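Local coordinates for holo-[acyl-carrier-protein] synthase (Helicobacter pylori, PDB 5XUK) that binds coenzyme A between neighbouring subunits of a three-chain assembly, as an AcpS-type member of the 4'-phosphopantetheinyl transferase superfamily, at residues 18-23 with 36-41; 44-49 with 70-75; 52-55 with 60-63. One frame throughout, in Å; residues are numbered along the deposited sequence.

Contact 1 of 3, residues 18-23 with 36-41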
loop_
_atom_site.group_PDB
_atom_site.type_symbol
_atom_site.label_atom_id
_atom_site.label_comp_id
_atom_site.label_asym_id
_atom_site.label_seq_id
_atom_site.Cartn_x
_atom_site.Cartn_y
_atom_site.Cartn_z
ATOM N N ARG A 18 13.621 14.682 19.906
ATOM C CA ARG A 18 13.035 16.016 20.054
ATOM C C ARG A 18 12.316 16.044 21.395
ATOM O O ARG A 18 11.087 15.940 21.469
ATOM C CB ARG A 18 12.072 16.324 18.900
ATOM C CG ARG A 18 11.513 17.742 18.873
ATOM C CD ARG A 18 12.609 18.785 18.689
ATOM N NE ARG A 18 13.231 19.179 19.955
ATOM C CZ ARG A 18 14.304 19.966 20.070
ATOM N NH1 ARG A 18 14.782 20.261 21.275
ATOM N NH2 ARG A 18 14.908 20.464 18.992
ATOM N N PHE A 19 13.116 16.176 22.453
ATOM C CA PHE A 19 12.674 16.003 23.844
ATOM C C PHE A 19 11.986 14.643 24.071
ATOM O O PHE A 19 11.124 14.517 24.944
ATOM C CB PHE A 19 11.783 17.177 24.307
ATOM C CG PHE A 19 12.522 18.488 24.465
ATOM C CD1 PHE A 19 13.636 18.586 25.295
ATOM C CD2 PHE A 19 12.088 19.633 23.802
ATOM C CE1 PHE A 19 14.312 19.789 25.445
ATOM C CE2 PHE A 19 12.759 20.839 23.950
ATOM C CZ PHE A 19 13.872 20.916 24.772
ATOM N N LYS A 20 12.399 13.633 23.293
ATOM C CA LYS A 20 11.856 12.267 23.365
ATOM C C LYS A 20 10.337 12.235 23.574
ATOM O O LYS A 20 9.569 12.110 22.616
ATOM C CB LYS A 20 12.587 11.456 24.460
ATOM C CG LYS A 20 12.143 9.998 24.627
ATOM C CD LYS A 20 12.890 9.059 23.687
ATOM C CE LYS A 20 12.704 7.594 24.058
ATOM N NZ LYS A 20 11.389 7.055 23.625
ATOM N N MET A 21 9.927 12.371 24.832
ATOM C CA MET A 21 8.536 12.228 25.231
ATOM C C MET A 21 7.604 13.233 24.553
ATOM O O MET A 21 6.446 12.920 24.273
ATOM C CB MET A 21 8.421 12.335 26.763
ATOM C CG MET A 21 8.806 13.682 27.362
ATOM S SD MET A 21 9.131 13.586 29.131
ATOM C CE MET A 21 10.748 12.809 29.161
ATOM N N LYS A 22 8.111 14.428 24.281
ATOM C CA LYS A 22 7.291 15.486 23.699
ATOM C C LYS A 22 6.741 15.028 22.344
ATOM O O LYS A 22 5.564 15.233 22.048
ATOM C CB LYS A 22 8.089 16.793 23.577
ATOM C CG LYS A 22 7.360 18.017 24.120
ATOM C CD LYS A 22 8.323 19.151 24.457
ATOM C CE LYS A 22 7.646 20.241 25.277
ATOM N NZ LYS A 22 8.552 21.399 25.528
ATOM N N PHE A 23 7.580 14.375 21.543
ATOM C CA PHE A 23 7.129 13.796 20.275
ATOM C C PHE A 23 6.187 12.614 20.486
ATOM O O PHE A 23 5.029 12.651 20.056
ATOM C CB PHE A 23 8.326 13.360 19.416
ATOM C CG PHE A 23 7.944 12.789 18.067
ATOM C CD1 PHE A 23 7.040 13.456 17.234
ATOM C CD2 PHE A 23 8.507 11.594 17.619
ATOM C CE1 PHE A 23 6.697 12.938 15.995
ATOM C CE2 PHE A 23 8.164 11.071 16.379
ATOM C CZ PHE A 23 7.260 11.745 15.566
ATOM N N CYS A 36 5.064 -0.623 21.146
ATOM C CA CYS A 36 6.236 -0.358 20.289
ATOM C C CYS A 36 7.569 -0.620 20.930
ATOM O O CYS A 36 8.608 -0.606 20.236
ATOM C CB CYS A 36 6.221 1.092 19.773
ATOM S SG CYS A 36 4.691 1.480 18.892
ATOM N N LYS A 37 7.570 -0.785 22.258
ATOM C CA LYS A 37 8.735 -1.291 22.999
ATOM C C LYS A 37 10.013 -0.511 22.781
ATOM O O LYS A 37 11.090 -1.110 22.703
ATOM C CB LYS A 37 9.005 -2.749 22.622
ATOM C CG LYS A 37 7.804 -3.671 22.760
ATOM C CD LYS A 37 8.173 -5.104 22.389
ATOM C CE LYS A 37 6.981 -6.045 22.506
ATOM N NZ LYS A 37 7.396 -7.479 22.572
ATOM N N ASP A 38 9.915 0.809 22.674
ATOM C CA ASP A 38 11.065 1.655 22.303
ATOM C C ASP A 38 11.590 1.450 20.858
ATOM O O ASP A 38 12.580 2.075 20.488
ATOM C CB ASP A 38 12.258 1.440 23.257
ATOM C CG ASP A 38 12.071 2.093 24.628
ATOM O OD1 ASP A 38 11.721 3.300 24.699
ATOM O OD2 ASP A 38 12.330 1.392 25.633
ATOM N N LYS A 39 10.989 0.573 20.054
ATOM C CA LYS A 39 11.586 0.274 18.741
ATOM C C LYS A 39 11.200 1.342 17.721
ATOM O O LYS A 39 10.028 1.519 17.404
ATOM C CB LYS A 39 11.207 -1.123 18.254
ATOM C CG LYS A 39 11.787 -2.222 19.137
ATOM C CD LYS A 39 11.578 -3.615 18.557
ATOM C CE LYS A 39 10.161 -4.129 18.775
ATOM N NZ LYS A 39 10.023 -5.564 18.383
ATOM N N SER A 40 12.191 2.063 17.223
ATOM C CA SER A 40 11.937 3.106 16.220
ATOM C C SER A 40 11.110 2.645 14.999
ATOM O O SER A 40 10.326 3.423 14.469
ATOM C CB SER A 40 13.253 3.700 15.747
ATOM O OG SER A 40 13.973 2.727 15.012
ATOM N N SER A 41 11.275 1.393 14.571
ATOM C CA SER A 41 10.583 0.892 13.386
ATOM C C SER A 41 9.096 0.638 13.675
ATOM O O SER A 41 8.247 0.864 12.823
ATOM C CB SER A 41 11.273 -0.382 12.860
ATOM O OG SER A 41 11.428 -1.345 13.903
HETATM O O HOH W 1 9.402 4.544 24.050
#
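Lys20 brings the amino end of its bent chain up to the carboxylate of Asp38, the two side chains meeting at roughly a right angle. The approach is loose: Lys20 NZ stands 3.9 Å from Asp38 OD1, a long salt bridge. A water bridges the two groups. It gives a hydrogen bond of 2.7 Å to Asp38 OD1 and takes a weak one of 3.2 Å from Lys20 NZ, so the water probably carries part of the link. Both residues are exposed, and the two segments bury only 41 Å² between them. The backbones stay far apart, with 10.7 Å between Lys20 CA and Asp38 CA. Lys20 covers that span by swinging CG opposite its backbone N (chi1 -179°) and then bending at chi2 and chi4, bends that bring NZ close to the aspartate. Asp38 also touches a crystal neighbour.

Each partner sits where the chain passes from one element to the next. Lys20 is the N-cap residue of helix 21-27, whereas Asp38 belongs to a type I' beta turn that leads out of helix 30-36 and into the long helix 40-56. Lys37 and Asp38 both have positive phi in this turn, which is closed by the 2.7 Å hydrogen bond from Lys39 N to Cys36 O; Lys39 then serves as N-cap of the helix. Cys36, which opens the turn, packs on Ile43. The start of helix 40-56 has a further fastening, a hydrogen bond between Ser40 OG and Glu13 of helix 9-15.

Contact 2 of 3, residues 44-49 with 70-75. With COA (coenzyme A), chain B.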
loop_
_atom_site.group_PDB
_atom_site.type_symbol
_atom_site.label_atom_id
_atom_site.label_comp_id
_atom_site.label_asym_id
_atom_site.label_seq_id
_atom_site.Cartn_x
_atom_site.Cartn_y
_atom_site.Cartn_z
ATOM N N ALA A 44 7.628 4.380 14.020
ATOM C CA ALA A 44 7.380 4.743 12.610
ATOM C C ALA A 44 6.102 4.097 12.071
ATOM O O ALA A 44 5.278 4.782 11.495
ATOM C CB ALA A 44 8.575 4.382 11.759
ATOM N N GLY A 45 5.896 2.812 12.361
ATOM C CA GLY A 45 4.733 2.073 11.893
ATOM C C GLY A 45 3.393 2.521 12.416
ATOM O O GLY A 45 2.424 2.617 11.651
ATOM N N PHE A 46 3.309 2.780 13.727
ATOM C CA PHE A 46 2.076 3.292 14.321
ATOM C C PHE A 46 1.819 4.693 13.808
ATOM O O PHE A 46 0.692 5.063 13.540
ATOM C CB PHE A 46 2.132 3.291 15.865
ATOM C CG PHE A 46 1.993 1.919 16.487
ATOM C CD1 PHE A 46 2.198 0.748 15.737
ATOM C CD2 PHE A 46 1.692 1.793 17.845
ATOM C CE1 PHE A 46 2.070 -0.510 16.320
ATOM C CE2 PHE A 46 1.576 0.540 18.435
ATOM C CZ PHE A 46 1.767 -0.614 17.674
ATOM N N PHE A 47 2.862 5.473 13.663
ATOM C CA PHE A 47 2.712 6.796 13.083
ATOM C C PHE A 47 2.115 6.686 11.675
ATOM O O PHE A 47 1.158 7.379 11.346
ATOM C CB PHE A 47 4.066 7.491 13.008
ATOM C CG PHE A 47 3.976 8.930 12.594
ATOM C CD1 PHE A 47 3.750 9.924 13.543
ATOM C CD2 PHE A 47 4.099 9.295 11.249
ATOM C CE1 PHE A 47 3.654 11.253 13.161
ATOM C CE2 PHE A 47 4.004 10.630 10.861
ATOM C CZ PHE A 47 3.786 11.608 11.818
ATOM N N ALA A 48 2.662 5.773 10.865
ATOM C CA ALA A 48 2.240 5.619 9.481
ATOM C C ALA A 48 0.787 5.157 9.457
ATOM O O ALA A 48 -0.026 5.629 8.646
ATOM C CB ALA A 48 3.160 4.642 8.751
ATOM N N LEU A 49 0.438 4.282 10.390
ATOM C CA LEU A 49 -0.925 3.758 10.456
ATOM C C LEU A 49 -1.939 4.816 10.854
ATOM O O LEU A 49 -3.092 4.754 10.439
ATOM C CB LEU A 49 -0.982 2.583 11.442
ATOM C CG LEU A 49 -2.336 1.940 11.715
ATOM C CD1 LEU A 49 -2.904 1.441 10.412
ATOM C CD2 LEU A 49 -2.191 0.796 12.711
ATOM N N ILE A 70 -7.234 8.013 17.546
ATOM C CA ILE A 70 -7.058 6.737 16.869
ATOM C C ILE A 70 -6.333 5.802 17.826
ATOM O O ILE A 70 -5.171 6.064 18.208
ATOM C CB ILE A 70 -6.240 6.882 15.573
ATOM C CG1 ILE A 70 -6.869 7.922 14.632
ATOM C CG2 ILE A 70 -6.147 5.550 14.856
ATOM C CD1 ILE A 70 -5.838 8.642 13.789
ATOM N N LYS A 71 -7.017 4.736 18.229
ATOM C CA LYS A 71 -6.419 3.748 19.123
ATOM C C LYS A 71 -5.961 2.531 18.330
ATOM O O LYS A 71 -6.781 1.873 17.705
ATOM C CB LYS A 71 -7.415 3.311 20.197
ATOM C CG LYS A 71 -6.894 2.213 21.130
ATOM C CD LYS A 71 -7.946 1.825 22.174
ATOM C CE LYS A 71 -8.055 0.317 22.397
ATOM N NZ LYS A 71 -9.462 -0.069 22.727
ATOM N N ILE A 72 -4.658 2.246 18.360
ATOM C CA ILE A 72 -4.114 1.002 17.816
ATOM C C ILE A 72 -3.916 -0.021 18.950
ATOM O O ILE A 72 -3.391 0.324 20.003
ATOM C CB ILE A 72 -2.736 1.210 17.146
ATOM C CG1 ILE A 72 -2.792 2.300 16.062
ATOM C CG2 ILE A 72 -2.241 -0.110 16.542
ATOM C CD1 ILE A 72 -1.436 2.927 15.808
ATOM N N SER A 73 -4.332 -1.264 18.715
ATOM C CA SER A 73 -4.043 -2.401 19.590
ATOM C C SER A 73 -3.665 -3.615 18.743
ATOM O O SER A 73 -3.723 -3.565 17.511
ATOM C CB SER A 73 -5.253 -2.737 20.464
ATOM O OG SER A 73 -6.407 -3.012 19.682
ATOM N N LYS A 74 -3.279 -4.701 19.414
ATOM C CA LYS A 74 -2.805 -5.911 18.752
ATOM C C LYS A 74 -3.664 -7.123 19.089
ATOM O O LYS A 74 -4.091 -7.292 20.229
ATOM C CB LYS A 74 -1.372 -6.221 19.175
ATOM C CG LYS A 74 -0.307 -5.233 18.724
ATOM C CD LYS A 74 -0.328 -4.971 17.217
ATOM C CE LYS A 74 1.065 -4.775 16.643
ATOM N NZ LYS A 74 2.092 -4.462 17.680
ATOM N N SER A 75 -3.890 -7.974 18.090
ATOM C CA SER A 75 -4.555 -9.251 18.284
ATOM C C SER A 75 -3.599 -10.186 19.032
ATOM O O SER A 75 -2.412 -9.872 19.193
ATOM C CB SER A 75 -4.946 -9.856 16.927
ATOM O OG SER A 75 -3.833 -10.492 16.307
HETATM N N1A COA B . -1.646 -10.420 11.105
HETATM C C2A COA B . -1.527 -9.192 10.556
HETATM N N3A COA B . -0.432 -8.428 10.713
HETATM C C4A COA B . 0.602 -8.860 11.454
HETATM C C5A COA B . 0.537 -10.186 12.083
HETATM C C6A COA B . -0.684 -10.979 11.861
HETATM N N6A COA B . -0.833 -12.219 12.396
HETATM N N7A COA B . 1.690 -10.349 12.753
HETATM C C8A COA B . 2.453 -9.237 12.570
HETATM N N9A COA B . 1.779 -8.346 11.796
HETATM C C1B COA B . 2.250 -7.013 11.405
HETATM C C2B COA B . 2.632 -6.217 12.658
HETATM O O2B COA B . 1.997 -4.939 12.701
HETATM C C3B COA B . 4.127 -6.025 12.565
HETATM O O3B COA B . 4.573 -4.731 12.961
HETATM P P3B COA B . 4.732 -4.299 14.520
HETATM O O7A COA B . 5.136 -5.576 15.230
HETATM O O8A COA B . 5.857 -3.297 14.517
HETATM O O9A COA B . 3.348 -3.762 14.838
HETATM C C4B COA B . 4.375 -6.219 11.091
HETATM O O4B COA B . 3.417 -7.159 10.611
HETATM C C5B COA B . 5.782 -6.683 10.804
HETATM O O5B COA B . 6.123 -5.955 9.646
HETATM P P1A COA B . 7.025 -6.560 8.503
HETATM O O1A COA B . 8.422 -6.317 9.035
HETATM O O2A COA B . 6.616 -6.061 7.138
HETATM O O3A COA B . 6.551 -8.074 8.537
HETATM P P2A COA B . 7.497 -9.228 7.958
HETATM O O4A COA B . 7.400 -9.249 6.439
HETATM O O5A COA B . 8.855 -9.075 8.620
HETATM O O6A COA B . 6.739 -10.510 8.599
HETATM C CBP COA B . 4.870 -11.934 9.307
HETATM C CCP COA B . 5.372 -10.510 9.054
HETATM C CDP COA B . 4.172 -12.018 10.655
HETATM C CEP COA B . 3.867 -12.312 8.225
HETATM C CAP COA B . 6.085 -12.882 9.316
HETATM O OAP COA B . 6.712 -12.839 10.602
HETATM C C9P COA B . 5.765 -14.311 9.002
HETATM O O9P COA B . 4.798 -14.865 9.502
HETATM N N8P COA B . 6.621 -14.911 8.172
#
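The ring of Phe46 lies on Ile72, whose CG2 methyl sits over its centre, 4.2 Å from the centroid and 11° off the ring normal, a CH-pi contact. The other branch of the isoleucine works at the root of the same side chain, where Ile72 CD1 comes within 3.6 Å of Phe46 CB. This division of labour follows from the first torsion of Ile72 (chi1 -55°), which sets CG1 beside the backbone N and CG2 opposite it. Leu49, one turn along the helix, meets the isoleucine tip to tip, Leu49 CD2 being 3.7 Å from Ile72 CG1. Lys74, bent at chi2, chi3 and chi4, crosses the ring at a slant and brings NZ to its edge, in its plane, 3.9 Å from Phe46 CZ, not over a face as a cation-pi pair would need. The end of this lysine also comes close to the 3'-phosphate of coenzyme A, with Lys74 CE 3.1 Å and Lys74 NZ 3.2 Å from phosphate oxygen O9A.

The arrangement is helix-on-hairpin packing in an alpha+beta fold: the axes of segment 44-49 and strand 70-74 come within 10.0 Å, with 132° between their N-to-C directions. Strand 70-74 pairs antiparallel with strand 80-84. Farther out, Ile101 of strand 97-104 touches both Phe46 and Leu49, while Val112 of strand 107-114 packs on Leu49; the helix thus packs on strands of both sheets. Leu35 of helix 30-36 abuts both Phe46 and Lys74, and Glu32 of that helix accepts a hydrogen bond from Ile72 N. Ser42, Ser102 and His103 add hydrogen bonds to the coenzyme A.

Contact 3 of 3, residues 52-55 with 60-63. With COA (coenzyme A), chain C.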
loop_
_atom_site.group_PDB
_atom_site.type_symbol
_atom_site.label_atom_id
_atom_site.label_comp_id
_atom_site.label_asym_id
_atom_site.label_seq_id
_atom_site.Cartn_x
_atom_site.Cartn_y
_atom_site.Cartn_z
ATOM N N ALA A 52 -2.369 7.037 7.889
ATOM C CA ALA A 52 -3.106 6.310 6.852
ATOM C C ALA A 52 -4.588 6.271 7.161
ATOM O O ALA A 52 -5.432 6.281 6.252
ATOM C CB ALA A 52 -2.562 4.892 6.718
ATOM N N CYS A 53 -4.898 6.168 8.453
ATOM C CA CYS A 53 -6.275 6.202 8.938
ATOM C C CYS A 53 -6.941 7.558 8.692
ATOM O O CYS A 53 -8.143 7.618 8.397
ATOM C CB CYS A 53 -6.319 5.936 10.443
ATOM S SG CYS A 53 -8.001 5.641 11.031
ATOM N N SER A 54 -6.172 8.632 8.866
ATOM C CA SER A 54 -6.704 9.978 8.705
ATOM C C SER A 54 -6.955 10.259 7.227
ATOM O O SER A 54 -7.938 10.908 6.892
ATOM C CB SER A 54 -5.793 11.030 9.327
ATOM O OG SER A 54 -4.497 11.123 8.729
ATOM N N LYS A 55 -6.095 9.728 6.355
ATOM C CA LYS A 55 -6.284 9.843 4.904
ATOM C C LYS A 55 -7.443 8.989 4.408
ATOM O O LYS A 55 -8.123 9.360 3.456
ATOM C CB LYS A 55 -5.031 9.424 4.151
ATOM C CG LYS A 55 -3.819 10.307 4.349
ATOM C CD LYS A 55 -2.742 9.868 3.380
ATOM C CE LYS A 55 -1.466 10.630 3.595
ATOM N NZ LYS A 55 -0.417 10.042 2.746
ATOM N N GLY A 60 -7.374 13.873 7.155
ATOM C CA GLY A 60 -6.007 14.087 7.663
ATOM C C GLY A 60 -6.003 14.296 9.181
ATOM O O GLY A 60 -7.041 14.181 9.845
ATOM N N ILE A 61 -4.836 14.577 9.746
ATOM C CA ILE A 61 -4.750 14.846 11.170
ATOM C C ILE A 61 -4.884 16.343 11.339
ATOM O O ILE A 61 -3.948 17.085 11.069
ATOM C CB ILE A 61 -3.421 14.375 11.783
ATOM C CG1 ILE A 61 -3.267 12.854 11.636
ATOM C CG2 ILE A 61 -3.343 14.793 13.246
ATOM C CD1 ILE A 61 -4.266 12.044 12.424
ATOM N N GLY A 62 -6.066 16.778 11.758
ATOM C CA GLY A 62 -6.328 18.191 12.019
ATOM C C GLY A 62 -7.140 18.336 13.286
ATOM O O GLY A 62 -6.825 17.704 14.294
ATOM N N LYS A 63 -8.191 19.152 13.230
ATOM C CA LYS A 63 -9.094 19.334 14.370
ATOM C C LYS A 63 -10.422 18.583 14.205
ATOM O O LYS A 63 -11.355 18.798 14.975
ATOM C CB LYS A 63 -9.338 20.828 14.650
ATOM C CG LYS A 63 -8.425 21.420 15.720
ATOM C CD LYS A 63 -8.946 22.752 16.245
ATOM C CE LYS A 63 -8.876 23.860 15.197
ATOM N NZ LYS A 63 -9.560 25.110 15.642
HETATM N N1A COA C . -7.410 13.079 2.938
HETATM C C2A COA C . -6.771 12.149 2.198
HETATM N N3A COA C . -5.544 12.345 1.683
HETATM C C4A COA C . -4.903 13.510 1.874
HETATM C C5A COA C . -5.542 14.568 2.668
HETATM C C6A COA C . -6.880 14.283 3.216
HETATM N N6A COA C . -7.548 15.197 3.968
HETATM N N7A COA C . -4.685 15.601 2.691
HETATM C C8A COA C . -3.573 15.252 1.989
HETATM N N9A COA C . -3.725 13.995 1.494
HETATM C C1B COA C . -2.761 13.276 0.653
HETATM C C2B COA C . -2.416 14.129 -0.573
HETATM O O2B COA C . -2.579 13.410 -1.795
HETATM C C3B COA C . -0.961 14.496 -0.405
HETATM O O3B COA C . -0.204 14.445 -1.610
HETATM P P3B COA C . -0.252 15.628 -2.724
HETATM O O7A COA C . -0.463 16.897 -1.923
HETATM O O8A COA C . 1.117 15.602 -3.354
HETATM O O9A COA C . -1.410 15.184 -3.600
HETATM C C4B COA C . -0.479 13.427 0.544
HETATM O O4B COA C . -1.568 13.081 1.396
HETATM C C5B COA C . 0.718 13.875 1.348
HETATM O O5B COA C . 1.526 12.720 1.375
HETATM P P1A COA C . 2.398 12.329 2.631
HETATM O O1A COA C . 3.645 13.164 2.426
HETATM O O2A COA C . 2.486 10.833 2.814
HETATM O O3A COA C . 1.448 12.822 3.803
HETATM P P2A COA C . 2.054 13.151 5.247
HETATM O O4A COA C . 2.288 11.852 6.007
HETATM O O5A COA C . 3.207 14.117 5.046
HETATM O O6A COA C . 0.791 13.956 5.865
HETATM C CBP COA C . -1.554 14.488 6.359
HETATM C CCP COA C . -0.561 13.859 5.378
HETATM C CDP COA C . -2.514 15.409 5.622
HETATM C CEP COA C . -2.366 13.387 7.028
HETATM C CAP COA C . -0.760 15.317 7.386
HETATM O OAP COA C . -0.449 16.598 6.827
HETATM C C9P COA C . -1.464 15.538 8.690
HETATM O O9P COA C . -2.644 15.848 8.724
HETATM N N8P COA C . -0.700 15.391 9.775
#
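A coenzyme A site at the junction of two subunits takes one wall from the end of helix 40-56 and the loop that follows it. The loop doubles back on the helix through Gly60 N, which donates a 3.0 Å hydrogen bond to Ser54 O with an N-H...O angle of 154°. Ser54 CB and OG rest against the Gly60 backbone, and Ile61 folds its end inward until Ile61 CD1 is 3.6 Å from Ser54 CB. The hydroxyl of Ser54, held between its backbone N and carbonyl carbon (chi1 63°), is hydrogen-bonded to Glu51 O within the helix.

The next amide along the loop, Ile61 N, gives coenzyme A oxygen O9P a 2.7 Å hydrogen bond. From the helix side Lys55 runs out as an extended chain, its CB 3.8 Å from C2A of the adenine and its CE 3.3 Å from ribose oxygen O4B, and ends with a 3.0 Å hydrogen bond from Lys55 NZ to diphosphate oxygen O2A. The same amino group meets Asp5 in a salt bridge and makes hydrogen bonds to Ile4 O and to Ile101 O of the third subunit. One nitrogen thus contacts the diphosphate, its own chain and a neighbouring subunit at once, consistent with a site built from both subunits.

Overall arrangement
From the N terminus, contact 1 comes first, closing a loop that is mostly helical and bringing the start of helix 21-27 near the turn ahead of helix 40-56. Its touching residues lie just before that long helix, whereas contacts 2 and 3 use the helix's middle and end. Contact 2 opens only after contact 1 has closed; it joins the helix to strand 70-74, and the short return of contact 3, 52-55 with 60-63, is nested inside its loop. Contacts 1 and 2 touch where Cys36 packs on Phe46, and contacts 2 and 3 where Ile70 meets Ile61 and Cys53. Contacts 2 and 3 border different coenzyme A molecules, while contact 1 remains at the surface.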